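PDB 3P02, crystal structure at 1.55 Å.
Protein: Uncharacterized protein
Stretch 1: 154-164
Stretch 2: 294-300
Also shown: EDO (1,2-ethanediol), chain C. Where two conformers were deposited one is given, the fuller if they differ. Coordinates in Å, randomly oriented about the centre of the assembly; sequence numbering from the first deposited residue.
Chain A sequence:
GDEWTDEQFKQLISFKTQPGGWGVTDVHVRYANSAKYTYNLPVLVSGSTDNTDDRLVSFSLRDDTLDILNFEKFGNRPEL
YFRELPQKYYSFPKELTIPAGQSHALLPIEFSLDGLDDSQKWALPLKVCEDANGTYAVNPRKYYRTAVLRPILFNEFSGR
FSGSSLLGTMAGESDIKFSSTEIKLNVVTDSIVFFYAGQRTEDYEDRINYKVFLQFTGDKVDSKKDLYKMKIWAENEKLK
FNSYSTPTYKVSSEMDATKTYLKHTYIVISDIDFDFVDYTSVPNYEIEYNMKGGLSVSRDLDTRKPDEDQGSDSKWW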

ATOM      1  N   PHE A 154       0.882   6.372  -0.799  1.00  7.94           N
ATOM      2  CA  PHE A 154      -0.277   6.982  -1.429  1.00  8.21           C
ATOM      3  C   PHE A 154       0.127   8.314  -2.023  1.00 10.90           C
ATOM      4  O   PHE A 154       1.110   8.909  -1.591  1.00 10.12           O
ATOM      5  CB  PHE A 154      -1.486   7.143  -0.478  1.00  8.88           C
ATOM      6  CG  PHE A 154      -1.346   8.174   0.622  1.00  9.51           C
ATOM      7  CD1 PHE A 154      -0.599   7.901   1.762  1.00 10.59           C
ATOM      8  CD2 PHE A 154      -2.021   9.389   0.549  1.00  9.49           C
ATOM      9  CE1 PHE A 154      -0.555   8.804   2.824  1.00 11.04           C
ATOM     10  CE2 PHE A 154      -1.965  10.304   1.606  1.00 12.26           C
ATOM     11  CZ  PHE A 154      -1.225  10.007   2.741  1.00 11.02           C
ATOM     12  N   ASN A 155      -0.600   8.740  -3.052  1.00  7.78           N
ATOM     13  CA  ASN A 155      -0.382  10.079  -3.577  1.00  7.98           C
ATOM     14  C   ASN A 155      -1.799  10.616  -3.905  1.00 10.65           C
ATOM     15  O   ASN A 155      -2.788   9.966  -3.557  1.00  8.53           O
ATOM     16  CB  ASN A 155       0.604  10.082  -4.758  1.00  9.86           C
ATOM     17  CG  ASN A 155       0.139   9.287  -5.948  1.00  8.92           C
ATOM     18  OD1 ASN A 155      -1.040   9.097  -6.168  1.00  9.69           O
ATOM     19  ND2 ASN A 155       1.073   8.839  -6.765  1.00  9.37           N
ATOM     20  N   GLU A 156      -1.916  11.782  -4.539  1.00 10.04           N
ATOM     21  CA  GLU A 156      -3.230  12.355  -4.854  0.50  9.18           C
ATOM     22  C   GLU A 156      -4.065  11.454  -5.762  1.00 12.73           C
ATOM     23  O   GLU A 156      -5.294  11.522  -5.733  1.00 12.80           O
ATOM     24  CB  GLU A 156      -3.043  13.718  -5.548  0.50 10.20           C
ATOM     25  CG  GLU A 156      -4.344  14.382  -5.958  0.50  9.66           C
ATOM     26  CD  GLU A 156      -4.229  15.741  -6.615  0.50 15.34           C
ATOM     27  OE1 GLU A 156      -3.099  16.261  -6.753  0.50 10.71           O
ATOM     28  OE2 GLU A 156      -5.285  16.275  -7.018  0.50 11.12           O
ATOM     29  N   PHE A 157      -3.400  10.604  -6.549  1.00  7.80           N
ATOM     30  CA  PHE A 157      -4.060   9.813  -7.602  1.00  6.43           C
ATOM     31  C   PHE A 157      -4.086   8.331  -7.400  1.00 11.32           C
ATOM     32  O   PHE A 157      -4.412   7.606  -8.353  1.00 11.64           O
ATOM     33  CB  PHE A 157      -3.257  10.069  -8.900  1.00  8.80           C
ATOM     34  CG  PHE A 157      -2.942  11.536  -9.145  1.00  9.24           C
ATOM     35  CD1 PHE A 157      -3.945  12.424  -9.516  1.00 11.58           C
ATOM     36  CD2 PHE A 157      -1.646  12.029  -8.955  1.00 11.33           C
ATOM     37  CE1 PHE A 157      -3.665  13.780  -9.694  1.00 12.82           C
ATOM     38  CE2 PHE A 157      -1.359  13.382  -9.164  1.00 13.49           C
ATOM     39  CZ  PHE A 157      -2.370  14.243  -9.549  1.00 13.12           C
ATOM     40  N   SER A 158      -3.718   7.855  -6.204  1.00  9.12           N
ATOM     41  CA  SER A 158      -3.572   6.417  -5.995  1.00  9.03           C
ATOM     42  C   SER A 158      -4.740   5.769  -5.269  1.00 10.12           C
ATOM     43  O   SER A 158      -5.627   6.426  -4.736  1.00  9.27           O
ATOM     44  CB  SER A 158      -2.287   6.155  -5.210  1.00 10.43           C
ATOM     45  OG  SER A 158      -2.396   6.662  -3.885  1.00  9.33           O
ATOM     46  N   GLY A 159      -4.697   4.444  -5.212  1.00  8.74           N
ATOM     47  CA  GLY A 159      -5.650   3.701  -4.415  1.00  9.09           C
ATOM     48  C   GLY A 159      -6.675   2.918  -5.182  1.00 10.91           C
ATOM     49  O   GLY A 159      -6.443   2.506  -6.323  1.00  9.38           O
ATOM     50  N   ARG A 160      -7.798   2.697  -4.533  1.00  8.75           N
ATOM     51  CA  ARG A 160      -8.843   1.805  -5.028  1.00  8.77           C
ATOM     52  C   ARG A 160      -9.803   2.553  -5.940  1.00 10.44           C
ATOM     53  O   ARG A 160     -10.713   3.214  -5.457  1.00 10.85           O
ATOM     54  CB  ARG A 160      -9.574   1.124  -3.858  1.00  9.83           C
ATOM     55  CG  ARG A 160      -8.598   0.300  -3.002  1.00 13.88           C
ATOM     56  CD  ARG A 160      -9.299  -0.454  -1.876  1.00 18.51           C
ATOM     57  NE  ARG A 160      -9.920   0.453  -0.927  1.00 17.50           N
ATOM     58  CZ  ARG A 160     -11.226   0.681  -0.800  1.00 20.66           C
ATOM     59  NH1 ARG A 160     -12.097   0.092  -1.616  1.00 18.22           N
ATOM     60  NH2 ARG A 160     -11.671   1.511   0.133  1.00 15.62           N
ATOM     61  N   PHE A 161      -9.627   2.405  -7.263  1.00  8.72           N
ATOM     62  CA  PHE A 161     -10.529   3.061  -8.201  1.00  8.26           C
ATOM     63  C   PHE A 161     -11.619   2.120  -8.669  1.00 11.36           C
ATOM     64  O   PHE A 161     -11.417   0.904  -8.687  1.00 12.30           O
ATOM     65  CB  PHE A 161      -9.741   3.513  -9.473  1.00  8.98           C
ATOM     66  CG  PHE A 161      -9.015   4.821  -9.309  1.00  9.13           C
ATOM     67  CD1 PHE A 161      -8.059   4.988  -8.307  1.00  9.10           C
ATOM     68  CD2 PHE A 161      -9.279   5.884 -10.154  1.00  8.73           C
ATOM     69  CE1 PHE A 161      -7.412   6.220  -8.133  1.00 10.03           C
ATOM     70  CE2 PHE A 161      -8.599   7.097 -10.012  1.00  9.26           C
ATOM     71  CZ  PHE A 161      -7.666   7.256  -8.997  1.00  8.49           C
ATOM     72  N   SER A 162     -12.772   2.689  -9.076  1.00  7.89           N
ATOM     73  CA  SER A 162     -13.825   1.890  -9.717  0.50  6.85           C
ATOM     74  C   SER A 162     -13.306   1.477 -11.092  1.00 10.67           C
ATOM     75  O   SER A 162     -12.863   2.332 -11.875  1.00  9.35           O
ATOM     76  CB  SER A 162     -15.121   2.691  -9.864  0.50  8.36           C
ATOM     77  OG  SER A 162     -15.634   3.073  -8.603  0.50  7.13           O
ATOM     78  N   GLY A 163     -13.363   0.183 -11.393  1.00  8.68           N
ATOM     79  CA  GLY A 163     -12.856  -0.302 -12.675  1.00  7.76           C
ATOM     80  C   GLY A 163     -13.897  -0.826 -13.642  1.00  9.91           C
ATOM     81  O   GLY A 163     -13.541  -1.308 -14.723  1.00  9.68           O
ATOM     82  N   SER A 164     -15.194  -0.786 -13.250  1.00  8.28           N
ATOM     83  CA  SER A 164     -16.254  -1.394 -14.085  1.00  9.68           C
ATOM     84  C   SER A 164     -16.427  -0.753 -15.472  1.00 10.48           C
ATOM     85  O   SER A 164     -17.039  -1.372 -16.341  1.00 10.21           O
ATOM     86  CB  SER A 164     -17.592  -1.392 -13.359  1.00 12.83           C
ATOM     87  OG  SER A 164     -17.506  -2.189 -12.185  1.00 16.22           O
ATOM     88  N   GLY A 294     -12.679   4.025 -18.987  1.00  9.53           N
ATOM     89  CA  GLY A 294     -12.157   4.926 -17.988  1.00 10.81           C
ATOM     90  C   GLY A 294     -12.175   4.354 -16.597  1.00 12.30           C
ATOM     91  O   GLY A 294     -12.558   3.195 -16.379  1.00 10.18           O
ATOM     92  N   LEU A 295     -11.647   5.155 -15.673  1.00  9.11           N
ATOM     93  CA  LEU A 295     -11.528   4.822 -14.251  1.00  8.73           C
ATOM     94  C   LEU A 295     -11.972   5.985 -13.411  1.00 11.22           C
ATOM     95  O   LEU A 295     -11.878   7.123 -13.856  1.00 11.23           O
ATOM     96  CB  LEU A 295     -10.062   4.526 -13.916  1.00  8.70           C
ATOM     97  CG  LEU A 295      -9.425   3.338 -14.676  1.00 11.30           C
ATOM     98  CD1 LEU A 295      -7.909   3.285 -14.443  1.00 12.28           C
ATOM     99  CD2 LEU A 295     -10.046   2.000 -14.236  1.00 11.07           C
ATOM    100  N   SER A 296     -12.421   5.725 -12.197  1.00  8.41           N
ATOM    101  CA  SER A 296     -12.798   6.838 -11.347  1.00  8.77           C
ATOM    102  C   SER A 296     -12.598   6.497  -9.889  1.00 12.05           C
ATOM    103  O   SER A 296     -12.621   5.320  -9.494  1.00 10.58           O
ATOM    104  CB  SER A 296     -14.246   7.263 -11.579  1.00 11.81           C
ATOM    105  OG  SER A 296     -15.164   6.232 -11.270  1.00 15.13           O
ATOM    106  N   VAL A 297     -12.367   7.540  -9.089  1.00  9.18           N
ATOM    107  CA  VAL A 297     -12.309   7.391  -7.644  1.00  8.59           C
ATOM    108  C   VAL A 297     -13.204   8.466  -7.033  1.00 10.96           C
ATOM    109  O   VAL A 297     -13.265   9.607  -7.528  1.00 11.55           O
ATOM    110  CB  VAL A 297     -10.866   7.392  -7.054  1.00 10.09           C
ATOM    111  CG1 VAL A 297     -10.215   8.771  -7.115  1.00  9.87           C
ATOM    112  CG2 VAL A 297     -10.849   6.850  -5.612  1.00  9.85           C
ATOM    113  N   SER A 298     -13.882   8.100  -5.956  1.00  8.30           N
ATOM    114  CA  SER A 298     -14.710   9.030  -5.202  1.00  9.27           C
ATOM    115  C   SER A 298     -14.270   8.892  -3.735  1.00 12.61           C
ATOM    116  O   SER A 298     -14.578   7.892  -3.092  1.00 10.86           O
ATOM    117  CB  SER A 298     -16.188   8.697  -5.401  1.00 13.06           C
ATOM    118  OG  SER A 298     -17.007   9.513  -4.586  1.00 17.14           O
ATOM    119  N   ARG A 299     -13.466   9.842  -3.253  1.00 10.25           N
ATOM    120  CA  ARG A 299     -12.941   9.800  -1.894  1.00 10.59           C
ATOM    121  C   ARG A 299     -13.815  10.580  -0.938  1.00 13.09           C
ATOM    122  O   ARG A 299     -14.280  11.651  -1.299  1.00 11.40           O
ATOM    123  CB  ARG A 299     -11.527  10.409  -1.823  1.00 11.05           C
ATOM    124  CG  ARG A 299     -10.529  10.021  -2.921  1.00 10.57           C
ATOM    125  CD  ARG A 299      -9.134  10.461  -2.514  1.00  9.44           C
ATOM    126  NE  ARG A 299      -8.126  10.269  -3.568  1.00 10.46           N
ATOM    127  CZ  ARG A 299      -7.560   9.100  -3.889  1.00 12.80           C
ATOM    128  NH1 ARG A 299      -7.961   7.976  -3.305  1.00  9.81           N
ATOM    129  NH2 ARG A 299      -6.648   9.039  -4.860  1.00 10.11           N
ATOM    130  N   ASP A 300     -14.003  10.060   0.278  1.00 11.71           N
ATOM    131  CA  ASP A 300     -14.659  10.723   1.400  1.00 10.77           C
ATOM    132  C   ASP A 300     -13.566  11.013   2.388  1.00 13.77           C
ATOM    133  O   ASP A 300     -12.891  10.089   2.850  1.00 13.11           O
ATOM    134  CB  ASP A 300     -15.726   9.823   2.031  1.00 12.83           C
ATOM    135  CG  ASP A 300     -16.995   9.665   1.217  1.00 21.71           C
ATOM    136  OD1 ASP A 300     -17.084  10.269   0.130  1.00 17.11           O
ATOM    137  OD2 ASP A 300     -17.883   8.911   1.656  1.00 29.50           O
TER
HETATM  138  C1  EDO C   2     -13.916   2.164  -5.814  1.00 32.62           C
HETATM  139  O1  EDO C   2     -13.207   3.269  -5.264  1.00 27.17           O
HETATM  140  C2  EDO C   2     -14.585   1.400  -4.689  1.00 33.61           C
HETATM  141  O2  EDO C   2     -15.405   2.281  -3.908  1.00 35.00           O
HETATM  142  O   HOH W   1      -7.160  12.880  -4.303  1.00 13.29           O
HETATM  143  O   HOH W   2     -14.112   2.318 -14.334  1.00  9.88           O

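What does Phe161, which gives up more surface to the other stretch than any other residue, do with its ring? It lays one face against Val297, whose CB sits 3.5 Å from the centroid of the Phe161 ring and almost on the ring normal. Val297 points its CA-to-CB bond toward the first stretch, and its CG1 comes 3.5 Å from CZ of Phe161. A branched, compact side chain suits this place, since it sets a methyl group over a flat aromatic surface. Leu295 adds its CB, 4.1 Å from Phe161 CD2, and all three residues are buried.

How does Arg299, nearly as well covered, reach a stretch that its CA-to-CB bond does not face? Its long side chain brings the guanidinium to the turn running from Asn155 to Ser158, where backbone carbonyls lie near the guanidinium plane. NH2 of Arg299 donates to Glu156 O at 3.0 Å and to Ser158 O at 2.8 Å, while Arg299 NH1 also donates to Ser158 O, at 3.1 Å. Water 1 extends the grip, donating to Glu156 O and accepting from Arg299 NE. A buried arginine thus turns NH1 and NH2 to main-chain oxygens of the turn, while NE is satisfied by the water; NH1 is also hydrogen-bonded elsewhere in the structure.

What keeps that turn in shape? Asn155 N donates to Ser158 OG at 2.9 Å, and Phe157 N donates to Asn155 OD1 at 2.8 Å, so two small polar side chains brace the type I turn from within.

Where do the backbones themselves join? A single antiparallel bridge pairs Ser162 with Ser296: Ser162 N donates to Ser296 O at 2.7 Å, and the return bond, Ser296 N to Ser162 O, is weak at 3.4 Å. Water 2 then links Ser162 O to Gly294 O, donating to both. Beside this bridge, Leu295 CD2 packs 4.0 Å from CA of Gly163.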